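Local coordinates for protein fumarate lyase (Mesorhizobium sp., PDB 3C8T) that belongs to the fumarate lyase superfamily of elongated, largely helical enzymes that assemble as tetramers, at residues R10-D15 with F329-G334; Q115-L120 with R184-E189. All coordinates share one frame; numbering follows the deposited sequence.

Contact 1 of 2, residues R10-D15 with F329-G334; sequences RSFADD and FAVASG
The F12 ring and the V331 side chain cross obliquely, with CG1 of V331 over one face of the ring and CG2 3.7 Å from F12 CE2. L288 and I295 of helix 284-306 also touch this side chain, and H319 of the second subunit meets the ring, so the loop lies near a subunit interface.

The other flat group is the D14 carboxylate. Its CG lies anti to the backbone N, and OD2 accepts from S333 OG at 2.6 Å through the lone pair facing away from OD1. R126 of helix 104-140 grips the same pair, with NH2 in a salt bridge to OD2 and NE bonded to S333 OG. On the other oxygen, OD1 takes a weak bond from K16 N, as fits D14 at the N-cap of helix 15-20.

Between these groups the loop lies directly on the helix backbone. D14 N donates to A330 O at 2.9 Å, from above the carbonyl plane, while the helical bond from G334 N arrives at the opposite face. With no side chain on G334, F12 O can come within 3.2 Å of its CA in a CA-H...O contact. A13 CB meets A330 CB more loosely, at 4.3 Å.

A buried aspartate thus has a serine hydroxyl and an arginine around it, and the positive charge of R126 would be expected to favour the ionised form of the D14 carboxylate. Through this one polar cluster D14, S333 and R126 join the N-terminal loop to helices 315-344 and 104-140.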
loop_
_atom_site.group_PDB
_atom_site.type_symbol
_atom_site.label_atom_id
_atom_site.label_comp_id
_atom_site.label_asym_id
_atom_site.label_seq_id
_atom_site.Cartn_x
_atom_site.Cartn_y
_atom_site.Cartn_z
ATOM N N ARG A 10 -1.961 -14.783 -19.650
ATOM C CA ARG A 10 -1.554 -13.694 -20.513
ATOM C C ARG A 10 -0.870 -12.600 -19.683
ATOM O O ARG A 10 -1.152 -12.432 -18.501
ATOM C CB ARG A 10 -2.777 -13.186 -21.300
ATOM C CG ARG A 10 -3.500 -14.316 -22.095
ATOM C CD ARG A 10 -4.459 -13.800 -23.166
ATOM N NE ARG A 10 -3.949 -12.582 -23.802
ATOM C CZ ARG A 10 -4.691 -11.700 -24.473
ATOM N NH1 ARG A 10 -6.000 -11.883 -24.627
ATOM N NH2 ARG A 10 -4.116 -10.620 -24.996
ATOM N N SER A 11 0.054 -11.880 -20.308
ATOM C CA SER A 11 0.735 -10.785 -19.655
ATOM C C SER A 11 -0.028 -9.455 -19.770
ATOM O O SER A 11 -0.634 -9.146 -20.800
ATOM C CB SER A 11 2.148 -10.625 -20.208
ATOM O OG SER A 11 2.750 -9.474 -19.624
ATOM N N PHE A 12 -0.030 -8.685 -18.686
ATOM C CA PHE A 12 -0.539 -7.313 -18.770
ATOM C C PHE A 12 0.564 -6.281 -19.083
ATOM O O PHE A 12 0.284 -5.091 -19.097
ATOM C CB PHE A 12 -1.325 -6.914 -17.514
ATOM C CG PHE A 12 -0.598 -7.189 -16.225
ATOM C CD1 PHE A 12 -1.291 -7.656 -15.117
ATOM C CD2 PHE A 12 0.782 -6.989 -16.124
ATOM C CE1 PHE A 12 -0.604 -7.932 -13.917
ATOM C CE2 PHE A 12 1.471 -7.255 -14.938
ATOM C CZ PHE A 12 0.782 -7.719 -13.823
ATOM N N ALA A 13 1.805 -6.728 -19.305
ATOM C CA ALA A 13 2.938 -5.819 -19.620
ATOM C C ALA A 13 3.156 -5.630 -21.145
ATOM O O ALA A 13 2.968 -6.566 -21.941
ATOM C CB ALA A 13 4.215 -6.303 -18.935
ATOM N N ASP A 14 3.507 -4.409 -21.546
ATOM C CA ASP A 14 3.670 -4.054 -22.973
ATOM C C ASP A 14 5.113 -4.321 -23.410
ATOM O O ASP A 14 6.051 -3.798 -22.818
ATOM C CB ASP A 14 3.269 -2.590 -23.216
ATOM C CG ASP A 14 3.461 -2.133 -24.685
ATOM O OD1 ASP A 14 3.774 -2.970 -25.565
ATOM O OD2 ASP A 14 3.309 -0.909 -24.945
ATOM N N ASP A 15 5.270 -5.167 -24.430
ATOM C CA ASP A 15 6.585 -5.526 -24.987
ATOM C C ASP A 15 7.363 -4.336 -25.564
ATOM O O ASP A 15 8.578 -4.256 -25.380
ATOM C CB ASP A 15 6.426 -6.616 -26.054
ATOM C CG ASP A 15 6.217 -7.994 -25.445
ATOM O OD1 ASP A 15 6.121 -8.112 -24.201
ATOM O OD2 ASP A 15 6.179 -8.971 -26.224
ATOM N N PHE A 329 5.575 1.728 -16.056
ATOM C CA PHE A 329 5.385 2.058 -17.481
ATOM C C PHE A 329 4.940 0.884 -18.330
ATOM O O PHE A 329 4.043 1.030 -19.139
ATOM C CB PHE A 329 6.640 2.709 -18.119
ATOM C CG PHE A 329 6.632 4.239 -18.080
ATOM C CD1 PHE A 329 5.938 4.981 -19.041
ATOM C CD2 PHE A 329 7.312 4.931 -17.075
ATOM C CE1 PHE A 329 5.945 6.391 -19.017
ATOM C CE2 PHE A 329 7.291 6.334 -17.012
ATOM C CZ PHE A 329 6.622 7.069 -17.994
ATOM N N ALA A 330 5.593 -0.258 -18.154
ATOM C CA ALA A 330 5.301 -1.455 -18.907
ATOM C C ALA A 330 3.876 -1.953 -18.672
ATOM O O ALA A 330 3.147 -2.266 -19.630
ATOM C CB ALA A 330 6.308 -2.554 -18.549
ATOM N N VAL A 331 3.496 -2.065 -17.398
ATOM C CA VAL A 331 2.162 -2.519 -17.010
ATOM C C VAL A 331 1.077 -1.487 -17.396
ATOM O O VAL A 331 0.040 -1.851 -17.963
ATOM C CB VAL A 331 2.100 -2.809 -15.503
ATOM C CG1 VAL A 331 0.649 -3.155 -15.086
ATOM C CG2 VAL A 331 3.092 -3.923 -15.116
ATOM N N ALA A 332 1.304 -0.203 -17.119
ATOM C CA ALA A 332 0.285 0.760 -17.523
ATOM C C ALA A 332 0.052 0.798 -19.039
ATOM O O ALA A 332 -1.070 0.951 -19.491
ATOM C CB ALA A 332 0.593 2.185 -16.974
ATOM N N SER A 333 1.126 0.663 -19.806
ATOM C CA SER A 333 1.057 0.564 -21.247
ATOM C C SER A 333 0.320 -0.674 -21.723
ATOM O O SER A 333 -0.437 -0.615 -22.697
ATOM C CB SER A 333 2.481 0.570 -21.842
ATOM O OG SER A 333 2.474 0.887 -23.237
ATOM N N GLY A 334 0.552 -1.808 -21.067
ATOM C CA GLY A 334 -0.108 -3.050 -21.470
ATOM C C GLY A 334 -1.589 -3.058 -21.206
ATOM O O GLY A 334 -2.367 -3.521 -22.040
#

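Contact 2 of 2, residues Q115-L120 with R184-E189; sequences QIRDGL and RVLVVE
I116 and L120, one turn apart on helix 104-140, face V185 and L186 where helix 160-185 ends, a helix-to-helix-end contact within the helical bundle of this fold. L186 is the first residue to leave helical geometry and the centre of an inverse gamma turn, closed by a weak bond from V187 N to V185 O.

Branched apolar tips make up one part of the contact. V185 divides its two methyls between two partners: CG2 stands 4.2 Å from I116 CD1, and CG1 4.1 Å from L120 CD1. With CG1 between backbone N and carbonyl carbon (chi1 67°) and CG2 anti to N, each branch has its own neighbour. I116 turns its other branch, CG2, to L186 CD2 at 4.2 Å, and thereby touches both residues of the helix end.

The polar bonds nearby run to partners outside the patch. NH2 of R117 bonds to L215 O, and the backbone of L186 pairs with G218. Next to the patch, R184 forms a salt bridge with E180 of the third subunit.

The rest is L186 against R117, side chain and backbone alike. The two side chains cross at about a right angle: L186 CD1 nears R117 CG, L186 CD2 lies 3.8 Å from R117 CB, and the same methyl rests against the helix backbone, 3.6 Å from R117 N.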
loop_
_atom_site.group_PDB
_atom_site.type_symbol
_atom_site.label_atom_id
_atom_site.label_comp_id
_atom_site.label_asym_id
_atom_site.label_seq_id
_atom_site.Cartn_x
_atom_site.Cartn_y
_atom_site.Cartn_z
ATOM N N GLN A 115 14.376 7.840 -21.704
ATOM C CA GLN A 115 13.407 6.770 -21.837
ATOM C C GLN A 115 11.994 7.247 -21.456
ATOM O O GLN A 115 11.040 7.002 -22.193
ATOM C CB GLN A 115 13.837 5.631 -20.941
ATOM C CG GLN A 115 15.112 4.868 -21.413
ATOM C CD GLN A 115 15.549 3.845 -20.368
ATOM O OE1 GLN A 115 15.574 4.141 -19.184
ATOM N NE2 GLN A 115 15.850 2.631 -20.800
ATOM N N ILE A 116 11.849 7.913 -20.309
ATOM C CA ILE A 116 10.554 8.523 -19.909
ATOM C C ILE A 116 9.919 9.405 -21.019
ATOM O O ILE A 116 8.695 9.383 -21.203
ATOM C CB ILE A 116 10.668 9.297 -18.551
ATOM C CG1 ILE A 116 11.001 8.304 -17.386
ATOM C CG2 ILE A 116 9.383 10.012 -18.199
ATOM C CD1 ILE A 116 11.327 8.983 -16.036
ATOM N N ARG A 117 10.734 10.181 -21.745
ATOM C CA ARG A 117 10.237 10.907 -22.906
ATOM C C ARG A 117 9.584 9.975 -23.939
ATOM O O ARG A 117 8.459 10.231 -24.409
ATOM C CB ARG A 117 11.341 11.731 -23.564
ATOM C CG ARG A 117 10.779 12.587 -24.678
ATOM C CD ARG A 117 11.596 13.823 -24.920
ATOM N NE ARG A 117 12.946 13.467 -25.323
ATOM C CZ ARG A 117 13.900 14.361 -25.546
ATOM N NH1 ARG A 117 13.634 15.649 -25.406
ATOM N NH2 ARG A 117 15.110 13.957 -25.887
ATOM N N ASP A 118 10.296 8.907 -24.317
ATOM C CA ASP A 118 9.698 7.887 -25.196
ATOM C C ASP A 118 8.511 7.162 -24.527
ATOM O O ASP A 118 7.514 6.919 -25.166
ATOM C CB ASP A 118 10.743 6.855 -25.655
ATOM C CG ASP A 118 11.899 7.483 -26.468
ATOM O OD1 ASP A 118 11.817 8.691 -26.826
ATOM O OD2 ASP A 118 12.898 6.758 -26.743
ATOM N N GLY A 119 8.653 6.786 -23.250
ATOM C CA GLY A 119 7.553 6.158 -22.492
ATOM C C GLY A 119 6.277 7.010 -22.492
ATOM O O GLY A 119 5.181 6.503 -22.669
ATOM N N LEU A 120 6.424 8.305 -22.281
ATOM C CA LEU A 120 5.280 9.184 -22.222
ATOM C C LEU A 120 4.638 9.389 -23.610
ATOM O O LEU A 120 3.428 9.604 -23.686
ATOM C CB LEU A 120 5.649 10.537 -21.575
ATOM C CG LEU A 120 5.714 10.576 -20.040
ATOM C CD1 LEU A 120 6.184 11.960 -19.637
ATOM C CD2 LEU A 120 4.357 10.277 -19.399
ATOM N N ARG A 184 7.804 18.979 -16.222
ATOM C CA ARG A 184 8.443 18.855 -14.908
ATOM C C ARG A 184 9.467 17.697 -14.881
ATOM O O ARG A 184 10.613 17.868 -14.407
ATOM C CB ARG A 184 7.456 18.816 -13.717
ATOM C CG ARG A 184 6.950 20.248 -13.288
ATOM C CD ARG A 184 6.006 20.167 -12.087
ATOM N NE ARG A 184 4.869 19.234 -12.316
ATOM C CZ ARG A 184 3.637 19.594 -12.678
ATOM N NH1 ARG A 184 3.328 20.875 -12.884
ATOM N NH2 ARG A 184 2.696 18.674 -12.848
ATOM N N VAL A 185 9.059 16.556 -15.433
ATOM C CA VAL A 185 9.887 15.379 -15.381
ATOM C C VAL A 185 10.971 15.408 -16.465
ATOM O O VAL A 185 12.034 14.826 -16.259
ATOM C CB VAL A 185 9.049 14.039 -15.401
ATOM C CG1 VAL A 185 8.337 13.847 -16.738
ATOM C CG2 VAL A 185 9.941 12.820 -15.089
ATOM N N LEU A 186 10.736 16.095 -17.589
ATOM C CA LEU A 186 11.715 16.012 -18.701
ATOM C C LEU A 186 12.816 17.073 -18.615
ATOM O O LEU A 186 12.888 17.999 -19.439
ATOM C CB LEU A 186 11.036 15.969 -20.072
ATOM C CG LEU A 186 10.045 14.800 -20.270
ATOM C CD1 LEU A 186 9.287 14.966 -21.597
ATOM C CD2 LEU A 186 10.728 13.419 -20.216
ATOM N N VAL A 187 13.686 16.896 -17.628
ATOM C CA VAL A 187 14.783 17.807 -17.375
ATOM C C VAL A 187 16.024 16.978 -17.229
ATOM O O VAL A 187 15.969 15.816 -16.829
ATOM C CB VAL A 187 14.591 18.708 -16.084
ATOM C CG1 VAL A 187 13.496 19.734 -16.275
ATOM C CG2 VAL A 187 14.335 17.891 -14.838
ATOM N N VAL A 188 17.156 17.583 -17.588
ATOM C CA VAL A 188 18.472 16.943 -17.526
ATOM C C VAL A 188 18.856 16.721 -16.073
ATOM O O VAL A 188 18.436 17.493 -15.176
ATOM C CB VAL A 188 19.532 17.852 -18.282
ATOM C CG1 VAL A 188 20.110 19.006 -17.384
ATOM C CG2 VAL A 188 20.630 17.022 -18.833
ATOM N N GLU A 189 19.639 15.685 -15.810
ATOM C CA GLU A 189 20.380 15.661 -14.543
ATOM C C GLU A 189 21.894 15.759 -14.818
ATOM O O GLU A 189 22.472 14.840 -15.415
ATOM C CB GLU A 189 20.101 14.398 -13.725
ATOM C CG GLU A 189 20.837 14.416 -12.392
ATOM C CD GLU A 189 19.982 14.969 -11.276
ATOM O OE1 GLU A 189 20.138 16.158 -10.989
ATOM O OE2 GLU A 189 19.148 14.227 -10.707
#

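Contact 2 is nested along the chain inside the long loop that contact 1 closes, and the two centres lie about 19 Å apart. Helix 104-140 serves both: residues 115-120 receive the end of helix 160-185, and farther along, R126 reaches the polar pair of contact 1. F329 bridges them directly. Its ring packs on helix 104-140, with F329 CE1 3.5 Å from G119 C and F329 CZ 4.0 Å from I116 CG2. I116 CG2 thus meets both F329 CZ and L186 CD2, so that one methyl group touches helix 315-344 and the residue just past helix 160-185.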